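Local structure of flavohemoglobin (Malassezia yamatoensis, 6O0A) at residues K184-M189 / A237-P242; R222-L227 / E245-F250. The protein probably detoxifies nitric oxide, using a heme-bearing globin domain joined to a reductase module that binds FAD and, as in related enzymes, NAD(P)H. All blocks are in the same frame, centred on the assembly; numbering follows the deposited sequence. Where two conformers were deposited one is given.

Interaction 1: residues K184-M189 / A237-P242. With FAD (flavin-adenine dinucleotide), chain B.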
loop_
_atom_site.group_PDB
_atom_site.type_symbol
_atom_site.label_atom_id
_atom_site.label_comp_id
_atom_site.label_asym_id
_atom_site.label_seq_id
_atom_site.Cartn_x
_atom_site.Cartn_y
_atom_site.Cartn_z
ATOM N N LYS A 184 -5.512 -15.324 17.870
ATOM C CA LYS A 184 -4.396 -16.266 17.945
ATOM C C LYS A 184 -3.158 -15.748 17.228
ATOM O O LYS A 184 -2.043 -16.175 17.560
ATOM C CB LYS A 184 -4.785 -17.633 17.361
ATOM C CG LYS A 184 -5.002 -17.631 15.852
ATOM C CD LYS A 184 -5.724 -18.902 15.362
ATOM C CE LYS A 184 -4.796 -20.089 15.276
ATOM N NZ LYS A 184 -5.491 -21.287 14.698
ATOM N N ASP A 185 -3.314 -14.843 16.258
ATOM C CA ASP A 185 -2.138 -14.377 15.534
ATOM C C ASP A 185 -2.096 -12.873 15.278
ATOM O O ASP A 185 -1.257 -12.429 14.476
ATOM C CB ASP A 185 -1.993 -15.128 14.193
ATOM C CG ASP A 185 -3.176 -14.929 13.266
ATOM O OD1 ASP A 185 -4.137 -14.218 13.624
ATOM O OD2 ASP A 185 -3.140 -15.495 12.155
ATOM N N VAL A 186 -2.933 -12.066 15.932
ATOM C CA VAL A 186 -2.924 -10.618 15.732
ATOM C C VAL A 186 -2.599 -9.930 17.050
ATOM O O VAL A 186 -3.200 -10.240 18.087
ATOM C CB VAL A 186 -4.270 -10.112 15.177
ATOM C CG1 VAL A 186 -4.264 -8.601 15.113
ATOM C CG2 VAL A 186 -4.518 -10.714 13.793
ATOM N N VAL A 187 -1.670 -8.973 17.004
ATOM C CA VAL A 187 -1.271 -8.186 18.166
ATOM C C VAL A 187 -1.575 -6.717 17.880
ATOM O O VAL A 187 -1.112 -6.161 16.876
ATOM C CB VAL A 187 0.213 -8.401 18.509
ATOM C CG1 VAL A 187 0.607 -7.566 19.718
ATOM C CG2 VAL A 187 0.479 -9.886 18.771
ATOM N N ASP A 188 -2.369 -6.112 18.761
ATOM C CA ASP A 188 -2.796 -4.716 18.689
ATOM C C ASP A 188 -1.822 -3.874 19.511
ATOM O O ASP A 188 -1.687 -4.082 20.727
ATOM C CB ASP A 188 -4.235 -4.648 19.230
ATOM C CG ASP A 188 -4.842 -3.250 19.201
ATOM O OD1 ASP A 188 -4.201 -2.307 18.704
ATOM O OD2 ASP A 188 -5.995 -3.102 19.689
ATOM N N MET A 189 -1.099 -2.964 18.842
ATOM C CA MET A 189 0.049 -2.274 19.436
ATOM C C MET A 189 -0.168 -0.768 19.420
ATOM O O MET A 189 -0.547 -0.208 18.388
ATOM C CB MET A 189 1.322 -2.631 18.662
ATOM C CG MET A 189 1.511 -4.145 18.589
ATOM S SD MET A 189 2.993 -4.603 17.651
ATOM C CE MET A 189 4.266 -4.063 18.783
ATOM N N ALA A 237 -2.426 -2.904 14.165
ATOM C CA ALA A 237 -2.691 -4.303 14.490
ATOM C C ALA A 237 -1.966 -5.173 13.479
ATOM O O ALA A 237 -2.241 -5.093 12.275
ATOM C CB ALA A 237 -4.199 -4.605 14.474
ATOM N N ILE A 238 -1.036 -5.993 13.967
ATOM C CA ILE A 238 -0.132 -6.757 13.121
ATOM C C ILE A 238 -0.540 -8.224 13.165
ATOM O O ILE A 238 -0.562 -8.839 14.237
ATOM C CB ILE A 238 1.324 -6.576 13.574
ATOM C CG1 ILE A 238 1.718 -5.093 13.551
ATOM C CG2 ILE A 238 2.275 -7.431 12.701
ATOM C CD1 ILE A 238 3.187 -4.822 13.998
ATOM N N LYS A 239 -0.825 -8.790 11.999
ATOM C CA LYS A 239 -1.067 -10.218 11.870
ATOM C C LYS A 239 0.245 -10.929 11.579
ATOM O O LYS A 239 1.013 -10.492 10.712
ATOM C CB LYS A 239 -2.062 -10.492 10.749
ATOM C CG LYS A 239 -2.388 -11.958 10.574
ATOM C CD LYS A 239 -3.579 -12.127 9.661
ATOM C CE LYS A 239 -4.016 -13.586 9.615
ATOM N NZ LYS A 239 -5.381 -13.709 9.038
ATOM N N LEU A 240 0.487 -12.034 12.282
ATOM C CA LEU A 240 1.717 -12.791 12.067
ATOM C C LEU A 240 1.706 -13.435 10.690
ATOM O O LEU A 240 0.750 -14.123 10.317
ATOM C CB LEU A 240 1.882 -13.860 13.156
ATOM C CG LEU A 240 3.159 -14.693 13.041
ATOM C CD1 LEU A 240 4.358 -13.767 13.213
ATOM C CD2 LEU A 240 3.182 -15.837 14.062
ATOM N N ASP A 241 2.771 -13.195 9.916
ATOM C CA ASP A 241 3.009 -13.958 8.705
ATOM C C ASP A 241 4.058 -15.002 9.051
ATOM O O ASP A 241 5.226 -14.643 9.260
ATOM C CB ASP A 241 3.487 -13.057 7.566
ATOM C CG ASP A 241 3.715 -13.817 6.253
ATOM O OD1 ASP A 241 3.721 -15.071 6.260
ATOM O OD2 ASP A 241 3.906 -13.150 5.207
ATOM N N PRO A 242 3.694 -16.281 9.148
ATOM C CA PRO A 242 4.667 -17.309 9.560
ATOM C C PRO A 242 5.817 -17.466 8.594
ATOM O O PRO A 242 6.847 -18.033 8.972
ATOM C CB PRO A 242 3.828 -18.594 9.622
ATOM C CG PRO A 242 2.413 -18.154 9.615
ATOM C CD PRO A 242 2.347 -16.828 8.932
HETATM P PA FAD B . 7.693 -10.489 4.537
HETATM O O1A FAD B . 9.044 -10.766 5.083
HETATM O O2A FAD B . 7.532 -9.164 3.844
HETATM O O5B FAD B . 7.268 -11.656 3.534
HETATM C C5B FAD B . 6.088 -11.513 2.723
HETATM C C4B FAD B . 6.026 -12.746 1.858
HETATM O O4B FAD B . 7.233 -12.824 1.065
HETATM C C3B FAD B . 5.984 -14.062 2.615
HETATM O O3B FAD B . 4.659 -14.419 3.003
HETATM C C2B FAD B . 6.538 -15.043 1.577
HETATM O O2B FAD B . 5.532 -15.469 0.665
HETATM C C1B FAD B . 7.574 -14.183 0.841
HETATM N N9A FAD B . 8.945 -14.400 1.295
HETATM C C8A FAD B . 9.484 -14.000 2.487
HETATM N N7A FAD B . 10.723 -14.387 2.669
HETATM C C5A FAD B . 11.017 -15.098 1.516
HETATM C C6A FAD B . 12.152 -15.828 1.120
HETATM N N6A FAD B . 13.258 -15.940 1.866
HETATM N N1A FAD B . 12.106 -16.464 -0.072
HETATM C C2A FAD B . 10.999 -16.360 -0.814
HETATM N N3A FAD B . 9.863 -15.708 -0.541
HETATM C C4A FAD B . 9.935 -15.102 0.650
HETATM N N1 FAD B . -0.370 -6.058 7.697
HETATM C C2 FAD B . -1.044 -6.204 8.878
HETATM O O2 FAD B . -0.928 -7.222 9.574
HETATM N N3 FAD B . -1.886 -5.184 9.313
HETATM C C4 FAD B . -2.114 -3.988 8.657
HETATM O O4 FAD B . -2.861 -3.138 9.143
HETATM C C4X FAD B . -1.394 -3.844 7.414
HETATM N N5 FAD B . -1.555 -2.741 6.731
HETATM C C5X FAD B . -0.859 -2.607 5.534
HETATM C C6 FAD B . -1.029 -1.443 4.783
HETATM C C7 FAD B . -0.346 -1.253 3.585
HETATM C C7M FAD B . -0.583 -0.001 2.777
HETATM C C8 FAD B . 0.546 -2.242 3.134
HETATM C C8M FAD B . 1.332 -2.058 1.863
HETATM C C9 FAD B . 0.709 -3.408 3.874
HETATM C C9A FAD B . 0.007 -3.606 5.060
HETATM N N10 FAD B . 0.149 -4.784 5.825
HETATM C C10 FAD B . -0.542 -4.935 7.009
HETATM C "C1'" FAD B . 1.104 -5.830 5.425
HETATM C "C2'" FAD B . 2.493 -5.607 6.014
HETATM O "O2'" FAD B . 3.037 -4.391 5.502
HETATM C "C3'" FAD B . 3.445 -6.769 5.715
HETATM O "O3'" FAD B . 3.457 -7.015 4.309
HETATM C "C4'" FAD B . 3.072 -8.062 6.438
HETATM O "O4'" FAD B . 2.907 -7.777 7.829
HETATM C "C5'" FAD B . 4.093 -9.164 6.234
HETATM O "O5'" FAD B . 5.370 -8.710 6.739
HETATM P P FAD B . 6.480 -9.817 7.040
HETATM O O1P FAD B . 6.143 -10.762 8.139
HETATM O O2P FAD B . 7.760 -9.072 7.302
HETATM O O3P FAD B . 6.607 -10.647 5.686
HETATM O O HOH W 1 -0.777 -16.179 10.936
#

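Interaction 2: residues R222-L227 / E245-F250. With FAD (flavin-adenine dinucleotide), chain B.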
loop_
_atom_site.group_PDB
_atom_site.type_symbol
_atom_site.label_atom_id
_atom_site.label_comp_id
_atom_site.label_asym_id
_atom_site.label_seq_id
_atom_site.Cartn_x
_atom_site.Cartn_y
_atom_site.Cartn_z
ATOM N N ARG A 222 8.133 -2.128 7.429
ATOM C CA ARG A 222 6.881 -2.673 6.908
ATOM C C ARG A 222 5.787 -1.644 7.164
ATOM O O ARG A 222 5.878 -0.860 8.110
ATOM C CB ARG A 222 6.504 -4.001 7.576
ATOM C CG ARG A 222 7.546 -5.131 7.450
ATOM C CD ARG A 222 7.712 -5.564 6.000
ATOM N NE ARG A 222 8.498 -6.800 5.849
ATOM C CZ ARG A 222 9.770 -6.859 5.460
ATOM N NH1 ARG A 222 10.452 -5.751 5.182
ATOM N NH2 ARG A 222 10.365 -8.036 5.335
ATOM N N GLN A 223 4.742 -1.669 6.334
ATOM C CA GLN A 223 3.619 -0.737 6.459
ATOM C C GLN A 223 2.454 -1.353 7.221
ATOM O O GLN A 223 2.129 -2.530 7.032
ATOM C CB GLN A 223 3.124 -0.271 5.089
ATOM C CG GLN A 223 4.155 0.556 4.319
ATOM C CD GLN A 223 5.239 -0.303 3.703
ATOM O OE1 GLN A 223 4.948 -1.288 3.023
ATOM N NE2 GLN A 223 6.507 0.085 3.912
ATOM N N PHE A 224 1.821 -0.542 8.072
ATOM C CA PHE A 224 0.594 -0.956 8.753
ATOM C C PHE A 224 -0.391 0.200 8.806
ATOM O O PHE A 224 -0.012 1.350 9.014
ATOM C CB PHE A 224 0.886 -1.484 10.162
ATOM C CG PHE A 224 1.816 -2.658 10.161
ATOM C CD1 PHE A 224 1.358 -3.926 9.853
ATOM C CD2 PHE A 224 3.169 -2.482 10.414
ATOM C CE1 PHE A 224 2.226 -5.006 9.818
ATOM C CE2 PHE A 224 4.041 -3.552 10.384
ATOM C CZ PHE A 224 3.570 -4.819 10.087
ATOM N N THR A 225 -1.666 -0.126 8.620
ATOM C CA THR A 225 -2.735 0.863 8.644
ATOM C C THR A 225 -2.952 1.419 10.049
ATOM O O THR A 225 -3.017 0.673 11.031
ATOM C CB THR A 225 -4.018 0.204 8.135
ATOM O OG1 THR A 225 -3.785 -0.295 6.813
ATOM C CG2 THR A 225 -5.171 1.219 8.100
ATOM N N LEU A 226 -3.079 2.742 10.140
ATOM C CA LEU A 226 -3.341 3.386 11.419
ATOM C C LEU A 226 -4.753 3.090 11.909
ATOM O O LEU A 226 -5.718 3.111 11.138
ATOM C CB LEU A 226 -3.147 4.892 11.297
ATOM C CG LEU A 226 -1.669 5.245 11.139
ATOM C CD1 LEU A 226 -1.527 6.753 10.895
ATOM C CD2 LEU A 226 -0.913 4.815 12.401
ATOM N N LEU A 227 -4.867 2.835 13.203
ATOM C CA LEU A 227 -6.126 2.521 13.871
ATOM C C LEU A 227 -6.541 3.619 14.850
ATOM O O LEU A 227 -5.714 4.429 15.298
ATOM C CB LEU A 227 -6.000 1.188 14.624
ATOM C CG LEU A 227 -5.777 -0.049 13.755
ATOM C CD1 LEU A 227 -5.501 -1.243 14.633
ATOM C CD2 LEU A 227 -6.995 -0.291 12.851
ATOM N N GLU A 245 9.571 -12.151 7.427
ATOM C CA GLU A 245 10.716 -11.924 8.297
ATOM C C GLU A 245 10.398 -11.015 9.486
ATOM O O GLU A 245 10.882 -11.264 10.602
ATOM C CB GLU A 245 11.875 -11.336 7.487
ATOM C CG GLU A 245 13.105 -11.116 8.343
ATOM C CD GLU A 245 14.372 -10.969 7.542
ATOM O OE1 GLU A 245 14.330 -10.528 6.365
ATOM O OE2 GLU A 245 15.423 -11.313 8.106
ATOM N N MET A 246 9.589 -9.969 9.294
ATOM C CA MET A 246 9.513 -8.917 10.301
ATOM C C MET A 246 8.319 -9.027 11.246
ATOM O O MET A 246 8.399 -8.488 12.354
ATOM C CB MET A 246 9.498 -7.529 9.644
ATOM C CG MET A 246 10.765 -7.206 8.826
ATOM S SD MET A 246 12.287 -7.460 9.769
ATOM C CE MET A 246 12.106 -6.296 11.103
ATOM N N THR A 247 7.215 -9.685 10.872
ATOM C CA THR A 247 6.085 -9.658 11.809
ATOM C C THR A 247 6.397 -10.408 13.101
ATOM O O THR A 247 5.972 -9.972 14.176
ATOM C CB THR A 247 4.789 -10.195 11.174
ATOM O OG1 THR A 247 5.037 -11.417 10.494
ATOM C CG2 THR A 247 4.219 -9.177 10.207
ATOM N N THR A 248 7.172 -11.498 13.042
ATOM C CA THR A 248 7.581 -12.132 14.288
ATOM C C THR A 248 8.403 -11.172 15.144
ATOM O O THR A 248 8.241 -11.146 16.372
ATOM C CB THR A 248 8.340 -13.432 14.006
ATOM O OG1 THR A 248 8.571 -14.123 15.239
ATOM C CG2 THR A 248 9.663 -13.166 13.293
ATOM N N ILE A 249 9.254 -10.351 14.517
ATOM C CA ILE A 249 10.079 -9.408 15.261
ATOM C C ILE A 249 9.226 -8.308 15.881
ATOM O O ILE A 249 9.384 -7.981 17.064
ATOM C CB ILE A 249 11.193 -8.862 14.344
ATOM C CG1 ILE A 249 12.186 -9.993 14.049
ATOM C CG2 ILE A 249 11.906 -7.693 15.015
ATOM C CD1 ILE A 249 13.222 -9.676 12.987
ATOM N N PHE A 250 8.285 -7.744 15.115
ATOM C CA PHE A 250 7.409 -6.716 15.667
ATOM C C PHE A 250 6.555 -7.273 16.807
ATOM O O PHE A 250 6.380 -6.616 17.835
ATOM C CB PHE A 250 6.501 -6.138 14.574
ATOM C CG PHE A 250 7.225 -5.359 13.515
ATOM C CD1 PHE A 250 8.133 -4.361 13.851
ATOM C CD2 PHE A 250 6.956 -5.592 12.167
ATOM C CE1 PHE A 250 8.784 -3.625 12.856
ATOM C CE2 PHE A 250 7.614 -4.875 11.174
ATOM C CZ PHE A 250 8.522 -3.892 11.514
HETATM P PA FAD B . 7.693 -10.489 4.537
HETATM O O1A FAD B . 9.044 -10.766 5.083
HETATM O O2A FAD B . 7.532 -9.164 3.844
HETATM O O5B FAD B . 7.268 -11.656 3.534
HETATM C C5B FAD B . 6.088 -11.513 2.723
HETATM C C4B FAD B . 6.026 -12.746 1.858
HETATM O O4B FAD B . 7.233 -12.824 1.065
HETATM C C3B FAD B . 5.984 -14.062 2.615
HETATM O O3B FAD B . 4.659 -14.419 3.003
HETATM C C2B FAD B . 6.538 -15.043 1.577
HETATM O O2B FAD B . 5.532 -15.469 0.665
HETATM C C1B FAD B . 7.574 -14.183 0.841
HETATM N N9A FAD B . 8.945 -14.400 1.295
HETATM C C8A FAD B . 9.484 -14.000 2.487
HETATM N N7A FAD B . 10.723 -14.387 2.669
HETATM C C5A FAD B . 11.017 -15.098 1.516
HETATM C C6A FAD B . 12.152 -15.828 1.120
HETATM N N6A FAD B . 13.258 -15.940 1.866
HETATM N N1A FAD B . 12.106 -16.464 -0.072
HETATM C C2A FAD B . 10.999 -16.360 -0.814
HETATM N N3A FAD B . 9.863 -15.708 -0.541
HETATM C C4A FAD B . 9.935 -15.102 0.650
HETATM N N1 FAD B . -0.370 -6.058 7.697
HETATM C C2 FAD B . -1.044 -6.204 8.878
HETATM O O2 FAD B . -0.928 -7.222 9.574
HETATM N N3 FAD B . -1.886 -5.184 9.313
HETATM C C4 FAD B . -2.114 -3.988 8.657
HETATM O O4 FAD B . -2.861 -3.138 9.143
HETATM C C4X FAD B . -1.394 -3.844 7.414
HETATM N N5 FAD B . -1.555 -2.741 6.731
HETATM C C5X FAD B . -0.859 -2.607 5.534
HETATM C C6 FAD B . -1.029 -1.443 4.783
HETATM C C7 FAD B . -0.346 -1.253 3.585
HETATM C C7M FAD B . -0.583 -0.001 2.777
HETATM C C8 FAD B . 0.546 -2.242 3.134
HETATM C C8M FAD B . 1.332 -2.058 1.863
HETATM C C9 FAD B . 0.709 -3.408 3.874
HETATM C C9A FAD B . 0.007 -3.606 5.060
HETATM N N10 FAD B . 0.149 -4.784 5.825
HETATM C C10 FAD B . -0.542 -4.935 7.009
HETATM C "C1'" FAD B . 1.104 -5.830 5.425
HETATM C "C2'" FAD B . 2.493 -5.607 6.014
HETATM O "O2'" FAD B . 3.037 -4.391 5.502
HETATM C "C3'" FAD B . 3.445 -6.769 5.715
HETATM O "O3'" FAD B . 3.457 -7.015 4.309
HETATM C "C4'" FAD B . 3.072 -8.062 6.438
HETATM O "O4'" FAD B . 2.907 -7.777 7.829
HETATM C "C5'" FAD B . 4.093 -9.164 6.234
HETATM O "O5'" FAD B . 5.370 -8.710 6.739
HETATM P P FAD B . 6.480 -9.817 7.040
HETATM O O1P FAD B . 6.143 -10.762 8.139
HETATM O O2P FAD B . 7.760 -9.072 7.302
HETATM O O3P FAD B . 6.607 -10.647 5.686
HETATM O O HOH W 2 13.105 -8.474 4.890
#

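Interaction 1: residues K184-M189 / A237-P242
With CG of D185 set between its backbone N and carbonyl carbon (chi1 61°) and the chain of K239 running out straight from a CG anti to N, the carboxylate and the lysine chain cross, and D185 OD2 lies 3.3 Å from K239 CE. The ammonium stays beyond salt-bridge range, D185 OD2 to K239 NZ being 4.2 Å, so the attraction is probably modest. A water donates to both D185 OD2 and L240 O. Behind this, the backbones pair as antiparallel strands: V187 and I238 form the hydrogen-bonded pair, I238 N to V187 O at 2.9 Å, and L240 N reaches D185 O at 2.8 Å where the ladder ends. V186 CG1 meets A237 CB on one face of the sheet; on the other, M189 SD touches I238 CD1 (3.7 Å). The 237-239 strand also reads the flavin pyrimidine: FAD N3 donates to A237 O, and K239 N gives FAD O2 an almost straight bond of 2.9 Å, 176° at the hydrogen. D241 OD2 accepts from the ribose hydroxyl O3B. Strand 234-239, one of two outermost strands of the six-stranded antiparallel sheet, lies beside 186-193, with helix 246-251 packed against V187, I238 and L240.

Interaction 2: residues R222-L227 / E245-F250
R222 and M246 meet by packing: M246 CG sits over one face of the guanidinium, 3.5 Å from R222 CZ, the two side chains crossing at about a right angle. Next to it R222 CG lies at the edge of the F250 ring, 3.7 Å from CE2. The aromatic contact is an offset edge-to-face pair in which F224 turns its edge to the face of F250, ring planes at 89° and centroids 5.8 Å apart. FAD O2' lies over one face of the F224 ring.

Polar contacts are made chiefly through the cofactor. A bend at chi2 (-65°) swings the R222 guanidinium to the pyrophosphate, where NE donates to FAD O2P at 2.8 Å and NH2 to O1A. Backbone N atoms of E245, M246 and T247 bind O1A, O2P and O1P in turn, and T247 OG1 adds a bond of 2.7 Å to FAD O1P. This is phosphate binding at the N-terminal end of a helix, in the FAD-binding barrel of the ferredoxin-NADP reductase family; these backbone N-H groups, with the arginine, probably offset the phosphate charge. R222 and E245 are joined by a water that accepts from R222 NH2 and donates to E245 OE1, while E245 OE2 makes a salt bridge with R64.

Along strand 222-225 the backbone binds the ribityl chain and the N5/O4 side of the isoalloxazine: Q223 O accepts from the ribityl hydroxyl O2' at 2.6 Å, and T225 N donates to both N5 and O4.

Running from the N terminus, the chain passes through 184-189, then 222-227, then 237-242 and finally 245-250, so the two loops cross instead of nesting. Interaction 1 closes a 47-residue loop containing strands 207-213 and 219-225; interaction 2 closes a 17-residue loop that contains strand 234-239. Since 222-227 falls within the first loop and 237-242 within the second, the crossing ties both outermost strands of the antiparallel sheet, 219-225 and 234-239, to helix 246-251 and to one FAD. The contacts also touch directly: D241 N and T247 OG1 are probably hydrogen-bonded, and L227 packs against A237.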